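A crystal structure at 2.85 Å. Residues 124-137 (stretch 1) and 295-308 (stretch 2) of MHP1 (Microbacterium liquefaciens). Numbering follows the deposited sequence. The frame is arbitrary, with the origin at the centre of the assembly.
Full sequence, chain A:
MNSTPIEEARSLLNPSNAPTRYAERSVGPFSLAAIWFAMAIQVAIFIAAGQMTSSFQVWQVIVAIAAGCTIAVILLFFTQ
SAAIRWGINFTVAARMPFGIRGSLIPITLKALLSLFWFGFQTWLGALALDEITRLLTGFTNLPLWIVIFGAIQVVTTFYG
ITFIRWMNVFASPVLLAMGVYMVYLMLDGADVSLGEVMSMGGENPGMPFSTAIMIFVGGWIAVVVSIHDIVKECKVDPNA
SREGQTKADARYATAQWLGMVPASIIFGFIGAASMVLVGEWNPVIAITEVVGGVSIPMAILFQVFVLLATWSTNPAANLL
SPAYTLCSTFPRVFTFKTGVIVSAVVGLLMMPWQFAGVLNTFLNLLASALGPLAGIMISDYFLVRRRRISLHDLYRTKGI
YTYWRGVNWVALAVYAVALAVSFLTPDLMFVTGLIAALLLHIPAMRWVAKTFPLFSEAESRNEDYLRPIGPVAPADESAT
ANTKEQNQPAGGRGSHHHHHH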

# COMPACT_ATOMS: atom_id res chain seq x y z
N LEU A 124 -16.44 -3.02 5.85
CA LEU A 124 -17.09 -1.79 5.37
C LEU A 124 -17.86 -2.07 4.09
O LEU A 124 -18.95 -1.55 3.88
N GLY A 125 -17.27 -2.87 3.22
CA GLY A 125 -17.95 -3.25 2.00
C GLY A 125 -19.26 -3.94 2.29
O GLY A 125 -20.27 -3.61 1.69
N ALA A 126 -19.24 -4.89 3.23
CA ALA A 126 -20.45 -5.61 3.65
C ALA A 126 -21.53 -4.70 4.24
O ALA A 126 -22.72 -4.84 3.92
N LEU A 127 -21.13 -3.78 5.12
CA LEU A 127 -22.07 -2.81 5.68
C LEU A 127 -22.78 -2.13 4.54
O LEU A 127 -23.99 -1.95 4.58
N ALA A 128 -22.03 -1.77 3.50
CA ALA A 128 -22.60 -1.03 2.39
C ALA A 128 -23.63 -1.87 1.63
O ALA A 128 -24.75 -1.44 1.42
N LEU A 129 -23.25 -3.07 1.21
CA LEU A 129 -24.17 -3.87 0.41
C LEU A 129 -25.38 -4.17 1.26
O LEU A 129 -26.50 -4.21 0.75
N ASP A 130 -25.15 -4.36 2.56
CA ASP A 130 -26.23 -4.67 3.49
C ASP A 130 -27.20 -3.49 3.69
O ASP A 130 -28.42 -3.67 3.79
N GLU A 131 -26.65 -2.28 3.76
CA GLU A 131 -27.48 -1.09 3.78
C GLU A 131 -28.27 -0.96 2.48
O GLU A 131 -29.44 -0.62 2.50
N ILE A 132 -27.63 -1.24 1.34
CA ILE A 132 -28.34 -1.20 0.07
C ILE A 132 -29.50 -2.19 0.01
O ILE A 132 -30.58 -1.84 -0.46
N THR A 133 -29.30 -3.43 0.48
CA THR A 133 -30.40 -4.39 0.38
C THR A 133 -31.55 -4.06 1.32
O THR A 133 -32.71 -4.11 0.90
N ARG A 134 -31.27 -3.72 2.57
CA ARG A 134 -32.40 -3.46 3.47
C ARG A 134 -33.14 -2.14 3.16
O ARG A 134 -34.28 -1.95 3.57
N LEU A 135 -32.52 -1.25 2.39
CA LEU A 135 -33.22 -0.07 1.88
C LEU A 135 -34.00 -0.42 0.62
O LEU A 135 -34.40 0.48 -0.13
N LEU A 136 -34.17 -1.72 0.36
CA LEU A 136 -34.96 -2.20 -0.77
C LEU A 136 -35.84 -3.36 -0.34
O LEU A 136 -36.63 -3.86 -1.13
N THR A 137 -35.71 -3.81 0.90
CA THR A 137 -36.25 -5.11 1.26
C THR A 137 -36.36 -5.35 2.77
O THR A 137 -36.81 -6.41 3.20
N SER A 295 -33.98 11.34 -0.27
CA SER A 295 -34.75 10.30 -0.98
C SER A 295 -34.07 8.93 -1.02
O SER A 295 -32.85 8.84 -1.00
N ILE A 296 -34.85 7.85 -1.09
CA ILE A 296 -34.25 6.50 -1.13
C ILE A 296 -33.20 6.27 -2.23
O ILE A 296 -32.13 5.72 -1.97
N PRO A 297 -33.50 6.66 -3.48
CA PRO A 297 -32.44 6.70 -4.50
C PRO A 297 -31.13 7.38 -4.04
O PRO A 297 -30.12 6.69 -3.94
N MET A 298 -31.13 8.69 -3.77
CA MET A 298 -29.89 9.38 -3.42
C MET A 298 -29.17 8.81 -2.21
O MET A 298 -28.03 9.18 -1.94
N ALA A 299 -29.84 7.94 -1.47
CA ALA A 299 -29.22 7.26 -0.35
C ALA A 299 -28.43 6.06 -0.89
O ALA A 299 -27.22 5.97 -0.71
N ILE A 300 -29.14 5.15 -1.54
CA ILE A 300 -28.52 4.08 -2.31
C ILE A 300 -27.25 4.54 -3.06
O ILE A 300 -26.23 3.88 -3.00
N LEU A 301 -27.32 5.67 -3.76
CA LEU A 301 -26.13 6.33 -4.29
C LEU A 301 -24.96 6.37 -3.30
O LEU A 301 -23.90 5.85 -3.59
N PHE A 302 -25.16 7.03 -2.15
CA PHE A 302 -24.10 7.16 -1.14
C PHE A 302 -23.47 5.80 -0.88
O PHE A 302 -22.26 5.67 -0.77
N GLN A 303 -24.30 4.77 -0.81
CA GLN A 303 -23.83 3.42 -0.53
C GLN A 303 -23.12 2.72 -1.72
O GLN A 303 -22.18 1.95 -1.51
N VAL A 304 -23.57 2.98 -2.95
CA VAL A 304 -22.86 2.52 -4.13
C VAL A 304 -21.45 3.15 -4.15
O VAL A 304 -20.48 2.51 -4.53
N PHE A 305 -21.35 4.41 -3.71
CA PHE A 305 -20.05 5.07 -3.60
C PHE A 305 -19.07 4.34 -2.66
O PHE A 305 -17.99 3.93 -3.07
N VAL A 306 -19.44 4.20 -1.39
CA VAL A 306 -18.62 3.50 -0.41
C VAL A 306 -18.10 2.13 -0.93
O VAL A 306 -16.93 1.77 -0.74
N LEU A 307 -19.00 1.37 -1.56
CA LEU A 307 -18.66 0.08 -2.14
C LEU A 307 -17.67 0.22 -3.30
O LEU A 307 -16.69 -0.49 -3.37
N LEU A 308 -17.95 1.13 -4.22
CA LEU A 308 -17.03 1.39 -5.31
C LEU A 308 -15.66 1.86 -4.79
O LEU A 308 -14.63 1.57 -5.39

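The two helices run nearly antiparallel, at 155° between their N-to-C directions, with axes 8.7 Å apart at closest approach. No hydrogen bond crosses between them, so the 640 Å² they bury is held by packing alone.

The backbones come nearest where stretch 1 carries its smallest residues. Gly125 has no side chain, and its CA lies 5.4 Å from the CA of Leu307; Leu307 lies alongside, its CD1 4.0 Å from Gly125 O. Leu307 adopts chi1 t and chi2 p, so that although its CA-to-CB bond points sideways, its end comes nearer to stretch 1. Its CD2 meets Leu129 CD2 at 3.6 Å. Leu129 also starts sideways and reaches in, with chi1 m and chi2 between wells at 143°. Ala128 points directly toward stretch 2, and its single methyl suits the narrow gap: CB lies 4.2 Å from Val306 CG1 and 4.4 Å from Leu307 CB.

Gln303 is the polar residue of stretch 2 that points into this contact, and both its methylenes and its amide group pack against stretch 1, though no hydrogen bond crosses. Its chi1 of -123° lies between wells, while chi2 is p; CG lies against the backbone at 3.4 Å from Ala128 O, and CB is 3.4 Å from Ile132 CG1. The amide carbon CD approaches Glu131 CG at 3.7 Å. Glu131, with chi1 t and chi2 p, starts toward stretch 2, but its end leads away, and its carboxylate pairs with Arg134 one turn on. The distance from Arg134 NH2 to Glu131 OE2 is 3.1 Å, but the oxygen lies well out of the guanidinium plane, so the attraction is between charges without an N-H directed at it.

Ile132 sets out sideways, and its m,t conformation extends CD1 to 4.0 Å from Val304 CG2, while its other branch places CG2 4.3 Å from Ile300 CG1. Ile300 is likewise m,t; the extended chi2 carries its CD1 to 3.9 Å from Leu136 CG.

Toward the start of the stretch 2 helix the spacing widens, with the CA atoms of Leu135 and Ile296 7.3 Å apart, and larger side chains span the gap. Leu135, in the common m,t leucine rotamer, points toward stretch 2 and sets CD1 4.1 Å from Ala299 CB, a small partner that leaves room for it. Ile296, on the surface, points back with chi1 m and chi2 off its wells at -104°; its CG2 lies 3.9 Å from Leu135 O and its CD1 4.5 Å from Leu135 CB.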

# COMPACT_ATOMS: atom_id res chain seq x y z
CB LEU A 124 -16.08 -0.67 5.09
CG LEU A 124 -15.15 -0.13 6.17
CD1 LEU A 124 -14.51 1.11 5.63
CD2 LEU A 124 -15.89 0.20 7.46
CB ALA A 126 -20.09 -6.70 4.64
CB LEU A 127 -21.39 -1.77 6.58
CG LEU A 127 -21.05 -2.21 8.02
CD1 LEU A 127 -20.12 -1.22 8.71
CD2 LEU A 127 -22.29 -2.44 8.85
CB ALA A 128 -21.51 -0.49 1.46
CB LEU A 129 -23.52 -5.17 -0.09
CG LEU A 129 -22.38 -4.99 -1.09
CD1 LEU A 129 -21.27 -6.02 -0.87
CD2 LEU A 129 -22.92 -5.00 -2.52
CB ASP A 130 -25.67 -5.14 4.83
CG ASP A 130 -26.71 -5.90 5.63
OD1 ASP A 130 -27.50 -6.64 5.00
OD2 ASP A 130 -26.73 -5.76 6.87
CB GLU A 131 -26.66 0.18 4.01
CG GLU A 131 -27.52 1.38 4.40
CD GLU A 131 -28.35 1.17 5.70
OE1 GLU A 131 -28.14 0.15 6.42
OE2 GLU A 131 -29.20 2.05 5.99
CB ILE A 132 -27.41 -1.41 -1.13
CG1 ILE A 132 -26.32 -0.35 -1.13
CG2 ILE A 132 -28.21 -1.35 -2.42
CD1 ILE A 132 -25.44 -0.37 -2.36
CB THR A 133 -29.99 -5.90 0.51
OG1 THR A 133 -29.59 -6.21 1.86
CG2 THR A 133 -28.90 -6.26 -0.49
CB ARG A 134 -32.02 -3.64 4.96
CG ARG A 134 -31.33 -2.49 5.62
CD ARG A 134 -32.33 -1.61 6.29
NE ARG A 134 -31.66 -0.53 7.01
CZ ARG A 134 -32.21 0.65 7.28
NH1 ARG A 134 -33.45 0.91 6.88
NH2 ARG A 134 -31.52 1.56 7.94
CB LEU A 135 -32.26 1.07 1.55
CG LEU A 135 -31.42 1.72 2.64
CD1 LEU A 135 -30.70 2.94 2.06
CD2 LEU A 135 -32.30 2.08 3.81
CB LEU A 136 -34.07 -2.64 -1.94
CG LEU A 136 -33.65 -1.53 -2.89
CD1 LEU A 136 -32.84 -2.01 -4.10
CD2 LEU A 136 -34.89 -0.81 -3.35
CB THR A 137 -35.38 -6.22 0.64
OG1 THR A 137 -35.12 -5.91 -0.74
CG2 THR A 137 -36.07 -7.58 0.74
CB SER A 295 -35.00 10.77 -2.42
OG SER A 295 -33.94 11.61 -2.86
CB ILE A 296 -35.30 5.40 -1.18
CG1 ILE A 296 -35.99 5.26 0.18
CG2 ILE A 296 -34.64 4.08 -1.57
CD1 ILE A 296 -35.53 4.05 0.98
CB PRO A 297 -33.09 7.48 -5.66
CG PRO A 297 -34.44 7.97 -5.11
CD PRO A 297 -34.80 6.93 -4.09
CB MET A 298 -30.12 10.87 -3.21
CG MET A 298 -29.56 11.77 -4.31
SD MET A 298 -28.25 12.88 -3.75
CE MET A 298 -26.81 11.81 -3.91
CB ALA A 299 -30.28 6.79 0.63
CB ILE A 300 -29.59 3.46 -3.25
CG1 ILE A 300 -30.33 2.35 -2.51
CG2 ILE A 300 -28.98 2.94 -4.54
CD1 ILE A 300 -31.38 1.65 -3.34
CB LEU A 301 -26.43 7.78 -4.69
CG LEU A 301 -26.47 8.15 -6.16
CD1 LEU A 301 -25.64 9.39 -6.41
CD2 LEU A 301 -25.89 7.01 -6.91
CB PHE A 302 -24.60 7.76 0.20
CG PHE A 302 -25.13 9.21 0.10
CD1 PHE A 302 -25.98 9.73 1.10
CD2 PHE A 302 -24.78 10.04 -0.97
CE1 PHE A 302 -26.46 11.03 1.02
CE2 PHE A 302 -25.27 11.36 -1.06
CZ PHE A 302 -26.10 11.84 -0.07
CB GLN A 303 -25.00 2.57 -0.07
CG GLN A 303 -24.78 1.96 1.28
CD GLN A 303 -24.89 2.99 2.38
OE1 GLN A 303 -25.69 3.94 2.29
NE2 GLN A 303 -24.08 2.82 3.43
CB VAL A 304 -23.65 2.81 -5.46
CG1 VAL A 304 -22.76 2.72 -6.70
CG2 VAL A 304 -24.81 1.86 -5.60
CB PHE A 305 -20.22 6.51 -3.13
CG PHE A 305 -18.94 7.15 -2.71
CD1 PHE A 305 -18.17 7.86 -3.62
CD2 PHE A 305 -18.49 7.04 -1.41
CE1 PHE A 305 -16.97 8.46 -3.23
CE2 PHE A 305 -17.30 7.63 -1.01
CZ PHE A 305 -16.54 8.34 -1.92
CB VAL A 306 -19.40 3.29 0.89
CG1 VAL A 306 -18.59 2.48 1.89
CG2 VAL A 306 -19.81 4.63 1.47
CB LEU A 307 -19.92 -0.62 -2.65
CG LEU A 307 -19.71 -2.00 -3.26
CD1 LEU A 307 -19.40 -2.98 -2.14
CD2 LEU A 307 -20.93 -2.43 -4.02
CB LEU A 308 -17.64 2.40 -6.25
CG LEU A 308 -17.11 2.28 -7.66
CD1 LEU A 308 -17.36 0.86 -8.16
CD2 LEU A 308 -17.74 3.35 -8.58